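Long-range contacts in cellulose binding protein (Clavibacter michiganensis, PDB 4JJO), which forms the two-domain expansin part of a larger, probable cellulase, and probably binds cellulose and helps to loosen plant cell walls: residues Phe51-Pro57 with Pro96-Val102; Ser119-Ala123 with Ser160-Asp164; Ile139-Trp145 with Leu167-Val171. All blocks are in the same frame, centred on the assembly; numbering follows the deposited sequence.

Interaction 1 of 3, residues Phe51-Pro57 with Pro96-Val102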
ATOM      1  N   PHE A  51       1.959   3.346   6.446  1.00 15.69           N
ATOM      2  CA  PHE A  51       2.166   2.714   7.738  1.00 17.11           C
ATOM      3  C   PHE A  51       1.593   3.561   8.860  1.00 16.33           C
ATOM      4  O   PHE A  51       1.655   4.789   8.821  1.00 17.13           O
ATOM      5  CB  PHE A  51       3.659   2.481   7.973  1.00 19.05           C
ATOM      6  CG  PHE A  51       4.247   1.402   7.108  1.00 20.08           C
ATOM      7  CD1 PHE A  51       4.492   0.140   7.620  1.00 21.32           C
ATOM      8  CD2 PHE A  51       4.545   1.646   5.780  1.00 21.65           C
ATOM      9  CE1 PHE A  51       5.028  -0.856   6.826  1.00 22.64           C
ATOM     10  CE2 PHE A  51       5.081   0.654   4.979  1.00 23.16           C
ATOM     11  CZ  PHE A  51       5.323  -0.599   5.504  1.00 23.51           C
ATOM     12  N   LEU A  52       1.020   2.888   9.854  1.00 15.44           N
ATOM     13  CA  LEU A  52       0.531   3.545  11.055  1.00 14.40           C
ATOM     14  C   LEU A  52       1.390   3.137  12.238  1.00 15.00           C
ATOM     15  O   LEU A  52       1.727   1.962  12.382  1.00 14.35           O
ATOM     16  CB  LEU A  52      -0.913   3.130  11.351  1.00 14.63           C
ATOM     17  CG  LEU A  52      -1.947   3.247  10.232  1.00 14.98           C
ATOM     18  CD1 LEU A  52      -3.298   2.734  10.721  1.00 14.56           C
ATOM     19  CD2 LEU A  52      -2.057   4.675   9.748  1.00 15.37           C
ATOM     20  N   ASP A  53       1.753   4.101  13.079  1.00 15.45           N
ATOM     21  CA  ASP A  53       2.304   3.782  14.389  1.00 17.15           C
ATOM     22  C   ASP A  53       1.169   3.827  15.397  1.00 16.64           C
ATOM     23  O   ASP A  53       0.628   4.893  15.689  1.00 17.27           O
ATOM     24  CB  ASP A  53       3.420   4.749  14.788  1.00 18.60           C
ATOM     25  CG  ASP A  53       4.771   4.320  14.261  1.00 20.78           C
ATOM     26  OD1 ASP A  53       4.899   3.144  13.863  1.00 21.14           O
ATOM     27  OD2 ASP A  53       5.704   5.149  14.250  1.00 22.45           O
ATOM     28  N   VAL A  54       0.810   2.656  15.914  1.00 16.15           N
ATOM     29  CA  VAL A  54      -0.341   2.513  16.794  1.00 15.92           C
ATOM     30  C   VAL A  54       0.110   2.348  18.236  1.00 16.60           C
ATOM     31  O   VAL A  54       0.881   1.442  18.550  1.00 16.16           O
ATOM     32  CB  VAL A  54      -1.181   1.286  16.400  1.00 16.38           C
ATOM     33  CG1 VAL A  54      -2.427   1.198  17.259  1.00 17.14           C
ATOM     34  CG2 VAL A  54      -1.552   1.348  14.927  1.00 15.66           C
ATOM     35  N   THR A  55      -0.377   3.226  19.109  1.00 16.97           N
ATOM     36  CA  THR A  55      -0.065   3.149  20.528  1.00 18.20           C
ATOM     37  C   THR A  55      -1.239   2.552  21.295  1.00 17.87           C
ATOM     38  O   THR A  55      -2.359   3.059  21.238  1.00 17.87           O
ATOM     39  CB  THR A  55       0.263   4.532  21.112  1.00 18.62           C
ATOM     40  OG1 THR A  55       1.422   5.065  20.460  1.00 19.10           O
ATOM     41  CG2 THR A  55       0.529   4.430  22.606  1.00 19.16           C
ATOM     42  N   GLY A  56      -0.970   1.467  22.006  1.00 17.64           N
ATOM     43  CA  GLY A  56      -1.970   0.834  22.842  1.00 17.01           C
ATOM     44  C   GLY A  56      -1.442   0.634  24.247  1.00 17.52           C
ATOM     45  O   GLY A  56      -0.395   1.174  24.603  1.00 17.15           O
ATOM     46  N   PRO A  57      -2.160  -0.158  25.055  1.00 18.32           N
ATOM     47  CA  PRO A  57      -1.836  -0.384  26.468  1.00 19.48           C
ATOM     48  C   PRO A  57      -0.369  -0.743  26.726  1.00 19.90           C
ATOM     49  O   PRO A  57       0.254  -0.172  27.620  1.00 21.83           O
ATOM     50  CB  PRO A  57      -2.740  -1.560  26.848  1.00 20.21           C
ATOM     51  CG  PRO A  57      -3.879  -1.488  25.913  1.00 18.72           C
ATOM     52  CD  PRO A  57      -3.352  -0.913  24.630  1.00 18.26           C
ATOM     53  N   PRO A  96      -8.349   0.370  23.674  1.00 16.07           N
ATOM     54  CA  PRO A  96      -8.226   1.769  23.261  1.00 16.39           C
ATOM     55  C   PRO A  96      -6.846   2.025  22.678  1.00 15.73           C
ATOM     56  O   PRO A  96      -5.856   1.479  23.172  1.00 16.04           O
ATOM     57  CB  PRO A  96      -8.419   2.539  24.569  1.00 18.12           C
ATOM     58  CG  PRO A  96      -7.978   1.609  25.626  1.00 18.51           C
ATOM     59  CD  PRO A  96      -8.212   0.206  25.131  1.00 17.92           C
ATOM     60  N   ILE A  97      -6.786   2.840  21.634  1.00 15.93           N
ATOM     61  CA  ILE A  97      -5.530   3.126  20.960  1.00 15.58           C
ATOM     62  C   ILE A  97      -5.475   4.583  20.529  1.00 16.94           C
ATOM     63  O   ILE A  97      -6.492   5.282  20.511  1.00 18.57           O
ATOM     64  CB  ILE A  97      -5.357   2.262  19.693  1.00 15.18           C
ATOM     65  CG1 ILE A  97      -6.493   2.538  18.708  1.00 15.28           C
ATOM     66  CG2 ILE A  97      -5.322   0.782  20.044  1.00 15.62           C
ATOM     67  CD1 ILE A  97      -6.217   2.064  17.304  1.00 16.47           C
ATOM     68  N   SER A  98      -4.272   5.039  20.202  1.00 17.44           N
ATOM     69  CA  SER A  98      -4.089   6.275  19.461  1.00 19.39           C
ATOM     70  C   SER A  98      -3.132   5.957  18.319  1.00 19.65           C
ATOM     71  O   SER A  98      -2.284   5.074  18.451  1.00 18.96           O
ATOM     72  CB  SER A  98      -3.515   7.372  20.354  1.00 21.71           C
ATOM     73  OG  SER A  98      -2.148   7.130  20.633  1.00 23.02           O
ATOM     74  N   TYR A  99      -3.264   6.644  17.193  1.00 14.37           N
ATOM     75  CA  TYR A  99      -2.361   6.370  16.080  1.00 14.18           C
ATOM     76  C   TYR A  99      -2.100   7.550  15.158  1.00 15.25           C
ATOM     77  O   TYR A  99      -2.875   8.504  15.087  1.00 15.69           O
ATOM     78  CB  TYR A  99      -2.838   5.164  15.259  1.00 14.20           C
ATOM     79  CG  TYR A  99      -4.210   5.298  14.634  1.00 14.77           C
ATOM     80  CD1 TYR A  99      -4.356   5.719  13.322  1.00 16.50           C
ATOM     81  CD2 TYR A  99      -5.359   4.975  15.349  1.00 15.16           C
ATOM     82  CE1 TYR A  99      -5.604   5.827  12.738  1.00 17.90           C
ATOM     83  CE2 TYR A  99      -6.613   5.080  14.773  1.00 16.09           C
ATOM     84  CZ  TYR A  99      -6.729   5.506  13.466  1.00 18.02           C
ATOM     85  OH  TYR A  99      -7.973   5.615  12.888  1.00 19.92           O
ATOM     86  N   VAL A 100      -0.974   7.458  14.464  1.00 16.19           N
ATOM     87  CA  VAL A 100      -0.578   8.436  13.465  1.00 17.39           C
ATOM     88  C   VAL A 100      -0.130   7.701  12.217  1.00 17.06           C
ATOM     89  O   VAL A 100       0.314   6.555  12.287  1.00 16.12           O
ATOM     90  CB  VAL A 100       0.604   9.300  13.947  1.00 19.35           C
ATOM     91  CG1 VAL A 100       0.177  10.218  15.076  1.00 20.53           C
ATOM     92  CG2 VAL A 100       1.768   8.415  14.373  1.00 19.20           C
ATOM     93  N   THR A 101      -0.255   8.360  11.072  1.00 17.78           N
ATOM     94  CA  THR A 101       0.352   7.865   9.848  1.00 18.38           C
ATOM     95  C   THR A 101       1.823   8.253   9.845  1.00 19.48           C
ATOM     96  O   THR A 101       2.174   9.402  10.116  1.00 21.88           O
ATOM     97  CB  THR A 101      -0.333   8.439   8.601  1.00 19.98           C
ATOM     98  OG1 THR A 101      -1.666   7.922   8.505  1.00 19.45           O
ATOM     99  CG2 THR A 101       0.437   8.062   7.345  1.00 20.24           C
ATOM    100  N   VAL A 102       2.681   7.287   9.544  1.00 18.20           N
ATOM    101  CA  VAL A 102       4.117   7.511   9.540  1.00 18.23           C
ATOM    102  C   VAL A 102       4.542   8.245   8.279  1.00 17.51           C
ATOM    103  O   VAL A 102       4.173   7.858   7.170  1.00 16.47           O
ATOM    104  CB  VAL A 102       4.889   6.180   9.606  1.00 17.90           C
ATOM    105  CG1 VAL A 102       6.388   6.432   9.553  1.00 18.93           C
ATOM    106  CG2 VAL A 102       4.514   5.402  10.859  1.00 17.86           C
TER
HETATM  107  O   HOH W   1       3.262   5.848   5.776  1.00 15.14           O
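Leu52 and Tyr99 run side by side off the same face of the sheet, with Leu52 CD1 coming in obliquely to the phenol ring at 4.1 Å from Tyr99 CD1. The second branch, Leu52 CD2, leans back to Thr101 OG1 at 3.5 Å. Val54 divides its methyls: with CG1 anti to the backbone N (chi1 -176°), Val54 CG1 meets Ile97 CD1 at 3.9 Å, while CG2 lies against Tyr99 CB. On the reverse face, that of Asp53, Thr55 and Ser98, Thr55 CB packs on Ser98 OG; Val102 CG2 reaches Asp53 CG from the strand end at 3.6 Å, a methyl against a carboxylate. The backbones are antiparallel: Asp53 exchanges two hydrogen bonds with Val100, and Thr55 two with Ser98, the shortest from Thr55 N to Ser98 O at 2.7 Å. Val102 N adds an almost straight bond to Phe51 O (2.8 Å, 177° at the hydrogen), and a water joins Phe51 N to Val102 O. The pair belongs to a double-psi beta-barrel, the fold of this domain's family, in which strands 51-56 and 95-101 are neighbours. Strand 59-69 pairs with the other edge of 51-56 and strand 3-10 with that of 95-101. Leu77 of strand 76-80 packs on Leu52, Val54, Ile97 and Tyr99 from the barrel interior. Asp53 OD1 forms a salt bridge with Arg62, Thr55 OG1 bonds to Thr60 OG1, and Tyr99 OH bonds to Glu41 OE1.

Interaction 2 of 3, residues Ser119-Ala123 with Ser160-Asp164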
ATOM      1  N   SER A 119      -1.468  -6.156 -20.798  1.00 16.20           N
ATOM      2  CA  SER A 119      -0.947  -6.156 -22.159  1.00 16.93           C
ATOM      3  C   SER A 119      -0.892  -4.709 -22.642  1.00 16.65           C
ATOM      4  O   SER A 119      -1.180  -3.789 -21.880  1.00 15.67           O
ATOM      5  CB  SER A 119      -1.849  -6.983 -23.077  1.00 18.74           C
ATOM      6  OG  SER A 119      -3.139  -6.404 -23.166  1.00 17.66           O
ATOM      7  N   ARG A 120      -0.524  -4.501 -23.901  1.00 17.94           N
ATOM      8  CA  ARG A 120      -0.518  -3.152 -24.464  1.00 20.16           C
ATOM      9  C   ARG A 120      -1.938  -2.594 -24.568  1.00 19.11           C
ATOM     10  O   ARG A 120      -2.134  -1.380 -24.558  1.00 19.57           O
ATOM     11  CB  ARG A 120       0.155  -3.137 -25.839  1.00 24.09           C
ATOM     12  CG  ARG A 120       1.670  -3.321 -25.803  1.00 27.79           C
ATOM     13  CD  ARG A 120       2.194  -3.986 -27.070  1.00 32.26           C
ATOM     14  NE  ARG A 120       1.944  -3.190 -28.268  1.00 35.68           N
ATOM     15  CZ  ARG A 120       2.245  -3.581 -29.503  1.00 39.32           C
ATOM     16  NH1 ARG A 120       2.807  -4.765 -29.710  1.00 41.11           N
ATOM     17  NH2 ARG A 120       1.987  -2.788 -30.535  1.00 40.99           N
ATOM     18  N   TRP A 121      -2.923  -3.481 -24.660  1.00 18.28           N
ATOM     19  CA  TRP A 121      -4.320  -3.069 -24.769  1.00 18.26           C
ATOM     20  C   TRP A 121      -4.803  -2.430 -23.476  1.00 17.25           C
ATOM     21  O   TRP A 121      -5.481  -1.403 -23.490  1.00 18.26           O
ATOM     22  CB  TRP A 121      -5.210  -4.274 -25.088  1.00 17.80           C
ATOM     23  CG  TRP A 121      -4.887  -4.959 -26.382  1.00 19.11           C
ATOM     24  CD1 TRP A 121      -4.175  -6.110 -26.546  1.00 18.95           C
ATOM     25  CD2 TRP A 121      -5.279  -4.540 -27.695  1.00 20.86           C
ATOM     26  NE1 TRP A 121      -4.094  -6.432 -27.878  1.00 21.50           N
ATOM     27  CE2 TRP A 121      -4.765  -5.485 -28.604  1.00 22.24           C
ATOM     28  CE3 TRP A 121      -6.013  -3.458 -28.188  1.00 22.17           C
ATOM     29  CZ2 TRP A 121      -4.959  -5.377 -29.979  1.00 24.46           C
ATOM     30  CZ3 TRP A 121      -6.204  -3.353 -29.554  1.00 24.47           C
ATOM     31  CH2 TRP A 121      -5.681  -4.308 -30.433  1.00 25.61           C
ATOM     32  N   TRP A 122      -4.447  -3.059 -22.360  1.00 16.40           N
ATOM     33  CA  TRP A 122      -4.882  -2.630 -21.038  1.00 15.10           C
ATOM     34  C   TRP A 122      -3.929  -3.214 -20.011  1.00 14.60           C
ATOM     35  O   TRP A 122      -3.593  -4.397 -20.066  1.00 13.96           O
ATOM     36  CB  TRP A 122      -6.307  -3.117 -20.756  1.00 15.42           C
ATOM     37  CG  TRP A 122      -6.864  -2.668 -19.435  1.00 15.50           C
ATOM     38  CD1 TRP A 122      -7.598  -1.542 -19.194  1.00 16.66           C
ATOM     39  CD2 TRP A 122      -6.739  -3.343 -18.175  1.00 15.79           C
ATOM     40  NE1 TRP A 122      -7.935  -1.473 -17.863  1.00 16.87           N
ATOM     41  CE2 TRP A 122      -7.419  -2.564 -17.217  1.00 15.62           C
ATOM     42  CE3 TRP A 122      -6.115  -4.526 -17.766  1.00 16.14           C
ATOM     43  CZ2 TRP A 122      -7.494  -2.934 -15.874  1.00 15.48           C
ATOM     44  CZ3 TRP A 122      -6.191  -4.891 -16.431  1.00 15.56           C
ATOM     45  CH2 TRP A 122      -6.872  -4.095 -15.501  1.00 15.28           C
ATOM     46  N   ALA A 123      -3.481  -2.387 -19.077  1.00 14.97           N
ATOM     47  CA  ALA A 123      -2.536  -2.849 -18.077  1.00 15.43           C
ATOM     48  C   ALA A 123      -2.816  -2.245 -16.714  1.00 14.63           C
ATOM     49  O   ALA A 123      -3.413  -1.174 -16.600  1.00 12.87           O
ATOM     50  CB  ALA A 123      -1.116  -2.527 -18.511  1.00 15.99           C
ATOM     51  N   SER A 160      -6.287   3.855 -21.701  1.00 18.52           N
ATOM     52  CA  SER A 160      -6.141   3.608 -23.128  1.00 19.87           C
ATOM     53  C   SER A 160      -4.809   2.903 -23.359  1.00 19.80           C
ATOM     54  O   SER A 160      -3.971   2.861 -22.458  1.00 18.86           O
ATOM     55  CB  SER A 160      -6.215   4.921 -23.910  1.00 21.42           C
ATOM     56  OG  SER A 160      -5.203   5.827 -23.508  1.00 21.70           O
ATOM     57  N   PRO A 161      -4.614   2.331 -24.558  1.00 21.38           N
ATOM     58  CA  PRO A 161      -3.430   1.500 -24.806  1.00 21.50           C
ATOM     59  C   PRO A 161      -2.097   2.195 -24.544  1.00 21.29           C
ATOM     60  O   PRO A 161      -2.002   3.425 -24.570  1.00 21.30           O
ATOM     61  CB  PRO A 161      -3.558   1.147 -26.290  1.00 22.90           C
ATOM     62  CG  PRO A 161      -5.007   1.206 -26.555  1.00 23.44           C
ATOM     63  CD  PRO A 161      -5.513   2.349 -25.726  1.00 22.38           C
ATOM     64  N   ILE A 162      -1.076   1.384 -24.291  1.00 20.49           N
ATOM     65  CA  ILE A 162       0.279   1.875 -24.088  1.00 21.97           C
ATOM     66  C   ILE A 162       1.188   1.353 -25.190  1.00 23.50           C
ATOM     67  O   ILE A 162       0.838   0.415 -25.911  1.00 22.48           O
ATOM     68  CB  ILE A 162       0.844   1.451 -22.724  1.00 21.93           C
ATOM     69  CG1 ILE A 162       0.746  -0.068 -22.547  1.00 22.76           C
ATOM     70  CG2 ILE A 162       0.099   2.159 -21.609  1.00 20.69           C
ATOM     71  CD1 ILE A 162       1.518  -0.596 -21.358  1.00 22.43           C
ATOM     72  N   GLN A 163       2.360   1.964 -25.312  1.00 25.46           N
ATOM     73  CA  GLN A 163       3.290   1.623 -26.377  1.00 28.72           C
ATOM     74  C   GLN A 163       4.040   0.330 -26.079  1.00 29.64           C
ATOM     75  O   GLN A 163       4.197  -0.066 -24.922  1.00 28.81           O
ATOM     76  CB  GLN A 163       4.279   2.767 -26.609  1.00 30.31           C
ATOM     77  CG  GLN A 163       5.202   3.053 -25.439  1.00 30.32           C
ATOM     78  CD  GLN A 163       6.064   4.274 -25.677  1.00 32.31           C
ATOM     79  OE1 GLN A 163       5.582   5.305 -26.146  1.00 33.23           O
ATOM     80  NE2 GLN A 163       7.351   4.162 -25.367  1.00 33.15           N
ATOM     81  N   ASP A 164       4.493  -0.323 -27.142  1.00 32.59           N
ATOM     82  CA  ASP A 164       5.245  -1.564 -27.036  1.00 34.10           C
ATOM     83  C   ASP A 164       6.658  -1.262 -26.550  1.00 34.41           C
ATOM     84  O   ASP A 164       7.084  -0.107 -26.539  1.00 34.99           O
ATOM     85  CB  ASP A 164       5.284  -2.259 -28.397  1.00 36.72           C
ATOM     86  CG  ASP A 164       5.958  -3.615 -28.346  1.00 38.29           C
ATOM     87  OD1 ASP A 164       6.039  -4.205 -27.249  1.00 37.44           O
ATOM     88  OD2 ASP A 164       6.401  -4.092 -29.412  1.00 40.47           O
TER
HETATM   89  O   HOH W   2       1.385  -0.822 -28.407  1.00 23.34           O
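Arg120 lays its guanidinium flat against Asp164, joining two surface loops of the expansin C-terminal domain, a beta-sandwich domain. The guanidinium and carboxylate planes are only 5° apart, with Asp164 CB centred over one guanidinium face. This is stacking of opposite charges and not a bidentate pair: Arg120 NH1 is a long 3.7 Å from Asp164 OD2, which lies well off the guanidinium plane, and the attraction is between charges, with no N-H directed to the oxygen. A bend of the arginine chain at chi3 (62°) turns the group over the aspartate. The edge of the guanidinium faces Ile162 O, to which a water donates at 2.8 Å; its spacing from Arg120 NE is too short to be trusted. Ile162 CG1 runs along the Arg120 backbone, and its CD1 reaches Ala123 CB at 4.3 Å. Pro161 CB touches Arg120 O at 3.4 Å. An ST turn, Trp121 N to Ser119 OG, shapes the start of the 119-123 loop. The loop carries the exposed Trp121 and Trp122, consistent with the surface aromatics that bind cellulose in related bacterial expansins. The single direct hydrogen bond between the loops runs from Ile162 N to Arg120 O, at 3.0 Å.

Interaction 3 of 3, residues Ile139-Trp145 with Leu167-Val171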
ATOM      1  N   ILE A 139       2.619   6.534 -17.375  1.00 19.80           N
ATOM      2  CA  ILE A 139       3.459   5.746 -18.269  1.00 20.33           C
ATOM      3  C   ILE A 139       3.866   6.595 -19.468  1.00 21.70           C
ATOM      4  O   ILE A 139       3.053   7.336 -20.019  1.00 21.77           O
ATOM      5  CB  ILE A 139       2.740   4.481 -18.767  1.00 22.06           C
ATOM      6  CG1 ILE A 139       2.463   3.538 -17.594  1.00 21.88           C
ATOM      7  CG2 ILE A 139       3.579   3.777 -19.826  1.00 22.98           C
ATOM      8  CD1 ILE A 139       1.742   2.261 -17.979  1.00 24.08           C
ATOM      9  N   GLN A 140       5.126   6.482 -19.870  1.00 22.16           N
ATOM     10  CA  GLN A 140       5.651   7.297 -20.956  1.00 24.65           C
ATOM     11  C   GLN A 140       5.039   6.902 -22.292  1.00 25.32           C
ATOM     12  O   GLN A 140       4.933   5.717 -22.612  1.00 24.86           O
ATOM     13  CB  GLN A 140       7.174   7.183 -21.023  1.00 27.26           C
ATOM     14  CG  GLN A 140       7.825   8.238 -21.906  1.00 31.91           C
ATOM     15  CD  GLN A 140       9.255   8.538 -21.496  1.00 35.63           C
ATOM     16  OE1 GLN A 140      10.012   7.639 -21.129  1.00 36.99           O
ATOM     17  NE2 GLN A 140       9.627   9.809 -21.548  1.00 38.69           N
ATOM     18  N   ALA A 141       4.630   7.910 -23.057  1.00 27.91           N
ATOM     19  CA  ALA A 141       4.074   7.710 -24.387  1.00 30.15           C
ATOM     20  C   ALA A 141       4.766   8.666 -25.345  1.00 33.20           C
ATOM     21  O   ALA A 141       4.349   9.813 -25.496  1.00 33.93           O
ATOM     22  CB  ALA A 141       2.582   7.960 -24.377  1.00 29.03           C
ATOM     23  N   GLY A 142       5.824   8.186 -25.990  1.00 36.25           N
ATOM     24  CA  GLY A 142       6.678   9.044 -26.789  1.00 40.82           C
ATOM     25  C   GLY A 142       7.488   9.923 -25.859  1.00 40.68           C
ATOM     26  O   GLY A 142       8.343   9.431 -25.121  1.00 40.34           O
ATOM     27  N   ARG A 143       7.217  11.223 -25.889  1.00 41.72           N
ATOM     28  CA  ARG A 143       7.763  12.128 -24.889  1.00 41.09           C
ATOM     29  C   ARG A 143       6.630  12.829 -24.139  1.00 39.18           C
ATOM     30  O   ARG A 143       6.822  13.891 -23.545  1.00 39.75           O
ATOM     31  CB  ARG A 143       8.740  13.129 -25.515  1.00 44.96           C
ATOM     32  CG  ARG A 143       8.190  13.949 -26.669  1.00 47.94           C
ATOM     33  CD  ARG A 143       9.208  14.998 -27.096  1.00 51.57           C
ATOM     34  NE  ARG A 143       8.608  16.082 -27.872  1.00 54.49           N
ATOM     35  CZ  ARG A 143       8.804  16.298 -29.172  1.00 58.45           C
ATOM     36  NH1 ARG A 143       9.594  15.510 -29.893  1.00 60.31           N
ATOM     37  NH2 ARG A 143       8.200  17.320 -29.759  1.00 61.12           N
ATOM     38  N   GLN A 144       5.449  12.218 -24.180  1.00 37.30           N
ATOM     39  CA  GLN A 144       4.330  12.620 -23.339  1.00 35.11           C
ATOM     40  C   GLN A 144       4.170  11.624 -22.200  1.00 30.18           C
ATOM     41  O   GLN A 144       4.964  10.692 -22.064  1.00 29.21           O
ATOM     42  CB  GLN A 144       3.035  12.673 -24.150  1.00 37.35           C
ATOM     43  CG  GLN A 144       2.670  14.059 -24.639  1.00 41.79           C
ATOM     44  CD  GLN A 144       3.727  14.655 -25.537  1.00 46.15           C
ATOM     45  OE1 GLN A 144       3.852  14.276 -26.702  1.00 49.34           O
ATOM     46  NE2 GLN A 144       4.498  15.596 -24.999  1.00 47.09           N
ATOM     47  N   TRP A 145       3.137  11.824 -21.390  1.00 27.64           N
ATOM     48  CA  TRP A 145       2.840  10.920 -20.287  1.00 24.57           C
ATOM     49  C   TRP A 145       1.360  10.567 -20.254  1.00 22.75           C
ATOM     50  O   TRP A 145       0.499  11.445 -20.306  1.00 23.62           O
ATOM     51  CB  TRP A 145       3.251  11.554 -18.961  1.00 24.51           C
ATOM     52  CG  TRP A 145       4.720  11.759 -18.845  1.00 27.31           C
ATOM     53  CD1 TRP A 145       5.415  12.897 -19.136  1.00 30.54           C
ATOM     54  CD2 TRP A 145       5.686  10.796 -18.413  1.00 26.72           C
ATOM     55  NE1 TRP A 145       6.758  12.702 -18.910  1.00 31.71           N
ATOM     56  CE2 TRP A 145       6.948  11.420 -18.466  1.00 29.36           C
ATOM     57  CE3 TRP A 145       5.606   9.468 -17.988  1.00 24.35           C
ATOM     58  CZ2 TRP A 145       8.120  10.759 -18.109  1.00 29.85           C
ATOM     59  CZ3 TRP A 145       6.770   8.815 -17.633  1.00 24.94           C
ATOM     60  CH2 TRP A 145       8.009   9.459 -17.695  1.00 27.70           C
ATOM     61  N   LEU A 167       8.778  -0.202 -20.546  1.00 25.66           N
ATOM     62  CA  LEU A 167       7.959   0.840 -19.944  1.00 24.21           C
ATOM     63  C   LEU A 167       8.801   1.791 -19.108  1.00 23.58           C
ATOM     64  O   LEU A 167       9.720   1.372 -18.400  1.00 24.47           O
ATOM     65  CB  LEU A 167       6.873   0.234 -19.052  1.00 23.81           C
ATOM     66  CG  LEU A 167       5.651  -0.392 -19.722  1.00 25.17           C
ATOM     67  CD1 LEU A 167       6.059  -1.530 -20.630  1.00 27.41           C
ATOM     68  CD2 LEU A 167       4.672  -0.868 -18.657  1.00 24.83           C
ATOM     69  N   THR A 168       8.481   3.075 -19.200  1.00 21.78           N
ATOM     70  CA  THR A 168       9.017   4.066 -18.279  1.00 21.19           C
ATOM     71  C   THR A 168       7.859   4.603 -17.451  1.00 19.68           C
ATOM     72  O   THR A 168       6.881   5.119 -17.994  1.00 20.03           O
ATOM     73  CB  THR A 168       9.723   5.221 -19.008  1.00 22.79           C
ATOM     74  OG1 THR A 168      10.870   4.719 -19.705  1.00 25.02           O
ATOM     75  CG2 THR A 168      10.174   6.279 -18.013  1.00 22.29           C
ATOM     76  N   VAL A 169       7.967   4.459 -16.135  1.00 17.91           N
ATOM     77  CA  VAL A 169       6.879   4.817 -15.238  1.00 15.89           C
ATOM     78  C   VAL A 169       7.290   5.944 -14.305  1.00 16.41           C
ATOM     79  O   VAL A 169       8.329   5.874 -13.651  1.00 16.78           O
ATOM     80  CB  VAL A 169       6.444   3.609 -14.387  1.00 14.94           C
ATOM     81  CG1 VAL A 169       5.334   4.008 -13.425  1.00 14.51           C
ATOM     82  CG2 VAL A 169       5.996   2.465 -15.280  1.00 15.89           C
ATOM     83  N   LYS A 170       6.464   6.982 -14.247  1.00 16.45           N
ATOM     84  CA  LYS A 170       6.697   8.088 -13.334  1.00 17.00           C
ATOM     85  C   LYS A 170       5.698   8.050 -12.191  1.00 16.20           C
ATOM     86  O   LYS A 170       4.487   8.082 -12.405  1.00 16.08           O
ATOM     87  CB  LYS A 170       6.597   9.428 -14.055  1.00 19.16           C
ATOM     88  CG  LYS A 170       6.822  10.611 -13.133  1.00 21.23           C
ATOM     89  CD  LYS A 170       7.423  11.787 -13.871  1.00 25.35           C
ATOM     90  CE  LYS A 170       6.531  12.250 -15.006  1.00 28.24           C
ATOM     91  NZ  LYS A 170       7.110  13.435 -15.693  1.00 31.66           N
ATOM     92  N   VAL A 171       6.224   7.988 -10.973  1.00 16.40           N
ATOM     93  CA  VAL A 171       5.400   7.959  -9.777  1.00 14.43           C
ATOM     94  C   VAL A 171       5.674   9.199  -8.930  1.00 14.89           C
ATOM     95  O   VAL A 171       6.812   9.460  -8.535  1.00 15.43           O
ATOM     96  CB  VAL A 171       5.671   6.696  -8.946  1.00 13.66           C
ATOM     97  CG1 VAL A 171       4.698   6.604  -7.784  1.00 13.11           C
ATOM     98  CG2 VAL A 171       5.568   5.456  -9.824  1.00 13.37           C
TER
HETATM   99  O   HOH W   3       6.801   3.621 -21.664  1.00 23.97           O
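Ile139 stands opposite Val169 in an antiparallel, non-hydrogen-bonded pair, its side chain on the buried face of the sheet. Its CG1 branch meets Val169 CG2 at 4.4 Å, and Ile139 CD1 continues to Leu167 CD2 at 4.3 Å; Leu125 of strand 124-128 packs on both Ile139 and Val169. At Gln140 the contact changes face. Gln140 N donates to Thr168 O at 2.9 Å, and a water links Gln140 O to Thr168 N where the strands begin to spread apart. The glutamine chain stays extended beyond CG, with CG anti to the backbone N (chi1 -167°), and lies beside Thr168 pointing the same way, which sets Gln140 OE1 3.2 Å from Thr168 CB. The chain then swings away through a type II' beta turn from Ala141 to Gln144, the hairpin turn joining strands 134-141 and 144-150, with Gly142 taking the positive phi.

Trp145, on strand 144-150, reaches over strand 134-141, past Glu138, to Thr168 and Lys170. Trp145 CH2 touches Thr168 CG2 at 3.9 Å. Lys170 crosses the indole at about a right angle, folded back by a bend at chi3 (59°). Lys170 CE lies over the face, 3.7 Å from the centroid of the six-membered ring, a CH-pi contact, and Lys170 NZ is 3.6 Å from the centroid of the five-membered ring, a cation-pi contact 27° off its normal. Lys170 NZ and Trp145 NE1 are both donors, so their closeness is no hydrogen bond; the attraction probably comes from the ammonium charge resting on the indole pi cloud, while the methylenes of the same side chain supply the apolar packing.

How the interactions relate
Interaction 1 closes before the other two open and belongs to the N-terminal double-psi beta-barrel. Interactions 2 and 3 lie in the C-terminal domain on the opposite side of the chain's centre, with centres 41 and 37 Å from that of interaction 1. They are neighbours, 12 Å between centres, and their segments alternate along the chain: 119-123, 139-145, 160-164, 167-171. Residues 160-164, in the loop before strand 167-173, touch the hairpin of interaction 3 through a probable hydrogen bond from Gly142 N to Gln163 OE1 (2.9 Å) and Ile162 CG2 packed on Ile139 CD1. The tryptophan-bearing loop 119-123 is tied to the sheet both by leading into strand 124-128 and, through 160-164, by the hairpin.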